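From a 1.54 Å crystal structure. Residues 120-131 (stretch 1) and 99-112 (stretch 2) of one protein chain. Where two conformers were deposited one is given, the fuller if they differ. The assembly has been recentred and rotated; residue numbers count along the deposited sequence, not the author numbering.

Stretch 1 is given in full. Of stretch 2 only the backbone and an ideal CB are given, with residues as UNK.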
# COMPACT_ATOMS: atom_id res chain seq x y z
N LEU A 120 -3.36 -12.82 11.37
CA LEU A 120 -2.32 -11.91 11.85
C LEU A 120 -1.19 -12.70 12.48
O LEU A 120 -1.42 -13.52 13.38
CB LEU A 120 -2.91 -10.92 12.86
CG LEU A 120 -4.13 -10.15 12.37
CD1 LEU A 120 -4.72 -9.35 13.49
CD2 LEU A 120 -3.75 -9.25 11.23
N THR A 121 0.03 -12.47 12.00
CA THR A 121 1.23 -13.18 12.45
C THR A 121 2.30 -12.16 12.80
O THR A 121 2.56 -11.26 12.02
CB THR A 121 1.76 -14.13 11.36
OG1 THR A 121 0.70 -14.96 10.88
CG2 THR A 121 2.98 -15.02 11.86
N ASP A 122 2.94 -12.32 13.95
CA ASP A 122 4.04 -11.45 14.35
C ASP A 122 5.40 -12.04 13.96
O ASP A 122 5.67 -13.20 14.25
CB ASP A 122 4.01 -11.21 15.85
CG ASP A 122 2.95 -10.22 16.26
OD1 ASP A 122 2.30 -9.61 15.39
OD2 ASP A 122 2.78 -10.02 17.49
N TYR A 123 6.24 -11.22 13.35
CA TYR A 123 7.62 -11.57 13.00
C TYR A 123 8.57 -10.61 13.70
O TYR A 123 8.42 -9.40 13.57
CB TYR A 123 7.83 -11.51 11.47
CG TYR A 123 7.05 -12.54 10.72
CD1 TYR A 123 5.73 -12.32 10.36
CD2 TYR A 123 7.62 -13.74 10.33
CE1 TYR A 123 5.00 -13.27 9.68
CE2 TYR A 123 6.89 -14.68 9.67
CZ TYR A 123 5.59 -14.45 9.32
OH TYR A 123 4.84 -15.38 8.65
N SER A 124 9.56 -11.13 14.41
CA SER A 124 10.52 -10.28 15.09
C SER A 124 11.68 -10.00 14.16
O SER A 124 12.36 -10.93 13.69
CB SER A 124 11.02 -10.94 16.37
OG SER A 124 9.97 -11.04 17.29
N LEU A 125 11.87 -8.71 13.86
CA LEU A 125 12.91 -8.24 12.95
C LEU A 125 14.04 -7.66 13.78
O LEU A 125 13.87 -6.67 14.45
CB LEU A 125 12.34 -7.18 11.99
CG LEU A 125 11.05 -7.58 11.30
CD1 LEU A 125 10.58 -6.39 10.46
CD2 LEU A 125 11.27 -8.84 10.45
N ASN A 126 15.21 -8.28 13.73
CA ASN A 126 16.37 -7.82 14.45
C ASN A 126 17.47 -7.51 13.45
O ASN A 126 17.94 -8.38 12.72
CB ASN A 126 16.80 -8.90 15.46
CG ASN A 126 15.67 -9.24 16.44
OD1 ASN A 126 15.12 -8.35 17.10
ND2 ASN A 126 15.32 -10.51 16.51
N LEU A 127 17.85 -6.24 13.40
CA LEU A 127 18.83 -5.73 12.42
C LEU A 127 20.03 -5.11 13.12
O LEU A 127 19.88 -4.25 13.98
CB LEU A 127 18.19 -4.70 11.50
CG LEU A 127 17.04 -5.20 10.61
CD1 LEU A 127 16.14 -4.06 10.17
CD2 LEU A 127 17.64 -5.90 9.42
N ASP A 128 21.23 -5.56 12.73
CA ASP A 128 22.48 -5.00 13.25
C ASP A 128 23.03 -4.02 12.24
O ASP A 128 23.59 -4.41 11.23
CB ASP A 128 23.48 -6.12 13.56
CG ASP A 128 24.78 -5.60 14.19
OD1 ASP A 128 24.98 -4.36 14.29
OD2 ASP A 128 25.62 -6.44 14.59
N LEU A 129 22.83 -2.73 12.50
CA LEU A 129 23.16 -1.71 11.52
C LEU A 129 24.66 -1.39 11.47
O LEU A 129 25.10 -0.59 10.64
CB LEU A 129 22.37 -0.44 11.82
CG LEU A 129 20.84 -0.60 11.82
CD1 LEU A 129 20.12 0.68 12.19
CD2 LEU A 129 20.39 -1.05 10.47
N ASN A 130 25.46 -2.08 12.28
CA ASN A 130 26.92 -1.97 12.19
C ASN A 130 27.48 -2.91 11.14
O ASN A 130 28.66 -2.84 10.82
CB ASN A 130 27.57 -2.28 13.54
CG ASN A 130 27.54 -1.11 14.49
OD1 ASN A 130 27.53 0.05 14.08
ND2 ASN A 130 27.53 -1.41 15.79
N GLU A 131 26.64 -3.83 10.69
CA GLU A 131 26.98 -4.72 9.60
C GLU A 131 26.56 -4.07 8.27
O GLU A 131 25.57 -3.34 8.22
CB GLU A 131 26.31 -6.08 9.77
CG GLU A 131 26.65 -6.81 11.07
CD GLU A 131 28.08 -7.34 11.11
OE1 GLU A 131 28.81 -7.18 10.11
OE2 GLU A 131 28.47 -7.92 12.15
N UNK A 99 16.63 9.43 12.53
CA UNK A 99 16.97 9.57 13.95
C UNK A 99 16.94 8.25 14.70
O UNK A 99 16.36 8.15 15.79
CB UNK A 99 16.01 10.55 14.62
N UNK A 100 17.59 7.24 14.12
CA UNK A 100 17.83 6.01 14.85
C UNK A 100 19.11 6.23 15.63
O UNK A 100 20.17 6.39 15.03
CB UNK A 100 17.92 4.80 13.92
N UNK A 101 19.01 6.31 16.95
CA UNK A 101 20.19 6.62 17.76
C UNK A 101 21.05 5.38 18.05
O UNK A 101 22.16 5.47 18.58
CB UNK A 101 19.76 7.26 19.08
N UNK A 102 20.56 4.22 17.64
CA UNK A 102 21.15 2.95 18.01
C UNK A 102 21.76 2.27 16.79
O UNK A 102 21.39 2.56 15.66
CB UNK A 102 20.10 2.04 18.66
N UNK A 103 22.68 1.36 17.04
CA UNK A 103 23.29 0.59 15.96
C UNK A 103 22.43 -0.65 15.73
O UNK A 103 22.69 -1.43 14.82
CB UNK A 103 24.74 0.21 16.29
N UNK A 104 21.43 -0.85 16.58
CA UNK A 104 20.51 -1.95 16.46
C UNK A 104 19.09 -1.47 16.22
O UNK A 104 18.65 -0.46 16.79
CB UNK A 104 20.57 -2.82 17.72
N UNK A 105 18.39 -2.19 15.38
CA UNK A 105 17.01 -1.88 15.11
C UNK A 105 16.23 -3.16 15.30
O UNK A 105 16.51 -4.17 14.66
CB UNK A 105 16.82 -1.30 13.71
N UNK A 106 15.28 -3.10 16.22
CA UNK A 106 14.45 -4.23 16.55
C UNK A 106 13.03 -3.82 16.38
O UNK A 106 12.64 -2.75 16.83
CB UNK A 106 14.71 -4.74 17.97
N UNK A 107 12.26 -4.65 15.69
CA UNK A 107 10.85 -4.35 15.51
C UNK A 107 10.03 -5.62 15.44
O UNK A 107 10.54 -6.72 15.32
CB UNK A 107 10.64 -3.51 14.25
N UNK A 108 8.72 -5.45 15.55
CA UNK A 108 7.79 -6.54 15.35
C UNK A 108 6.86 -6.19 14.21
O UNK A 108 6.13 -5.19 14.25
CB UNK A 108 7.00 -6.84 16.63
N UNK A 109 6.93 -6.98 13.15
CA UNK A 109 6.02 -6.89 12.02
C UNK A 109 4.77 -7.69 12.33
O UNK A 109 4.88 -8.90 12.54
CB UNK A 109 6.68 -7.39 10.73
N UNK A 110 3.60 -7.06 12.35
CA UNK A 110 2.34 -7.79 12.38
C UNK A 110 1.89 -7.92 10.94
O UNK A 110 1.40 -6.95 10.32
CB UNK A 110 1.29 -7.09 13.24
N UNK A 111 2.12 -9.10 10.38
CA UNK A 111 1.79 -9.36 8.99
C UNK A 111 0.40 -9.91 8.89
O UNK A 111 0.05 -10.90 9.54
CB UNK A 111 2.79 -10.32 8.35
N UNK A 112 -0.43 -9.26 8.09
CA UNK A 112 -1.73 -9.78 7.76
C UNK A 112 -1.68 -10.56 6.47
O UNK A 112 -1.09 -10.11 5.46
CB UNK A 112 -2.75 -8.65 7.66

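Position 99 has phi and psi both positive and nothing of stretch 1 within reach of its CB, so the contact sets no demand; it is Ser99. At 100 the CB points toward stretch 1, 5.0 Å from Leu129 CD1, and a modest aliphatic group would suit. Val100 supplies it, CG1 lying 4.2 Å from Leu129 CD1. At 101 and 102 the CB has nothing of stretch 1 near it, though the backbone O of 102 lies 4.1 Å from Leu129 CD1; both are free to be polar: Asp101, and Ser102, whose OG accepts a hydrogen bond from the backbone N of the residue at 104.

At 103 the backbone O takes Leu129 N at 2.7 Å, whatever the side chain. The CB lies 3.3 Å from Asn130 ND2, a donor, so a short acceptor such as Asp or Asn fits. Asp103 OD2 receives a weak hydrogen bond from Asn130 ND2 at 3.3 Å.

From 104 the chain is an antiparallel strand, and its side chains alternate between two faces. Even positions share a face with Asp122, Ser124, Asn126 and Asp128, odd ones with Tyr123, Leu125 and Leu127.

Position 104 pairs with Asp128, favouring a polar residue; Asn104 OD1 accepts from a water that also donates weakly to Leu127 O. At 105, CB is 4.1 Å from Leu129 CD1 and beside Leu127, calling for an aliphatic residue. Leu105 packs its CB 4.3 Å from Leu127 CB.

At 106, CB is 3.7 Å from Asn126 OD1, so Asn, Ser or Thr could donate; Asn106 ND2 does, at 2.9 Å from Asn126 OD1. At 107 the extended backbone suits many residues, and the ideal CB, 4.5 Å from Leu125 O, does not demand glycine. Gly107 still makes both strand bonds with Leu125, its N to Leu125 O at 2.9 Å and Leu125 N to its O at 2.8 Å.

Position 108 faces Ser124 and Asp122; a beta-branched or polar residue would serve. Val108 sets CG1 3.8 Å from Asp122 CG. At 109, CB is 4.0 Å from Leu125 CD1 with Tyr123 alongside, an apolar site; Leu109 CD2 reaches 4.3 Å from Tyr123 CD1.

Position 110 offers the clearest polar clue: its CB is 3.5 Å from Asp122 OD1, a carboxylate wanting a donor. Ser or Thr would answer, and Thr110 OG1 donates to Asp122 OD1 at 2.8 Å. At 111, CB is 3.9 Å from Tyr123 CE1, inviting an aliphatic group; Leu111 CD2 meets Tyr123 CE1 at 3.8 Å.

At 112, CB lies 3.8 Å from Leu120 CD2, so small or apolar residues would suit. Ser112 is small, and its OG bonds elsewhere in the structure.

Stretch 2, residues 99-112: SVDSDNLNGVLTLS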
# COMPACT_ATOMS: atom_id res chain seq x y z
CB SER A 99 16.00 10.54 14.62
OG SER A 99 15.92 11.75 13.91
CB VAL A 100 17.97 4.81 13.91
CG1 VAL A 100 18.33 3.54 14.68
CG2 VAL A 100 16.68 4.61 13.12
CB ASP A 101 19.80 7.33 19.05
CG ASP A 101 18.81 6.56 19.88
OD1 ASP A 101 18.93 5.32 19.97
OD2 ASP A 101 17.92 7.23 20.46
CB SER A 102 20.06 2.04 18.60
OG SER A 102 20.61 0.78 18.97
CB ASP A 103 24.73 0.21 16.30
CG ASP A 103 25.66 1.43 16.40
OD1 ASP A 103 25.47 2.39 15.63
OD2 ASP A 103 26.59 1.41 17.24
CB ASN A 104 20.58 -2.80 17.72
CG ASN A 104 21.95 -3.40 17.91
OD1 ASN A 104 22.29 -4.42 17.31
ND2 ASN A 104 22.76 -2.76 18.75
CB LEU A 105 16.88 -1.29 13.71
CG LEU A 105 15.54 -0.71 13.32
CD1 LEU A 105 15.09 0.37 14.26
CD2 LEU A 105 15.67 -0.17 11.92
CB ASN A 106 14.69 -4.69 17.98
CG ASN A 106 16.15 -4.88 18.27
OD1 ASN A 106 16.81 -3.99 18.82
ND2 ASN A 106 16.67 -6.01 17.85
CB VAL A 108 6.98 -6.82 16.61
CG1 VAL A 108 5.94 -7.89 16.32
CG2 VAL A 108 7.91 -7.23 17.75
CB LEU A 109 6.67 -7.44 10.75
CG LEU A 109 5.76 -7.72 9.56
CD1 LEU A 109 5.23 -6.43 8.96
CD2 LEU A 109 6.51 -8.56 8.52
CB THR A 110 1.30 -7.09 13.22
OG1 THR A 110 1.80 -6.96 14.58
CG2 THR A 110 -0.03 -7.89 13.20
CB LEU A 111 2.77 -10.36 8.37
CG LEU A 111 2.49 -10.68 6.90
CD1 LEU A 111 2.79 -9.49 6.02
CD2 LEU A 111 3.39 -11.86 6.50
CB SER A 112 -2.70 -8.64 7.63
OG SER A 112 -2.10 -7.69 6.77
O HOH W 1 19.67 -6.25 16.51
O HOH W 2 12.35 -7.83 17.44
O HOH W 3 -0.20 -13.59 8.61
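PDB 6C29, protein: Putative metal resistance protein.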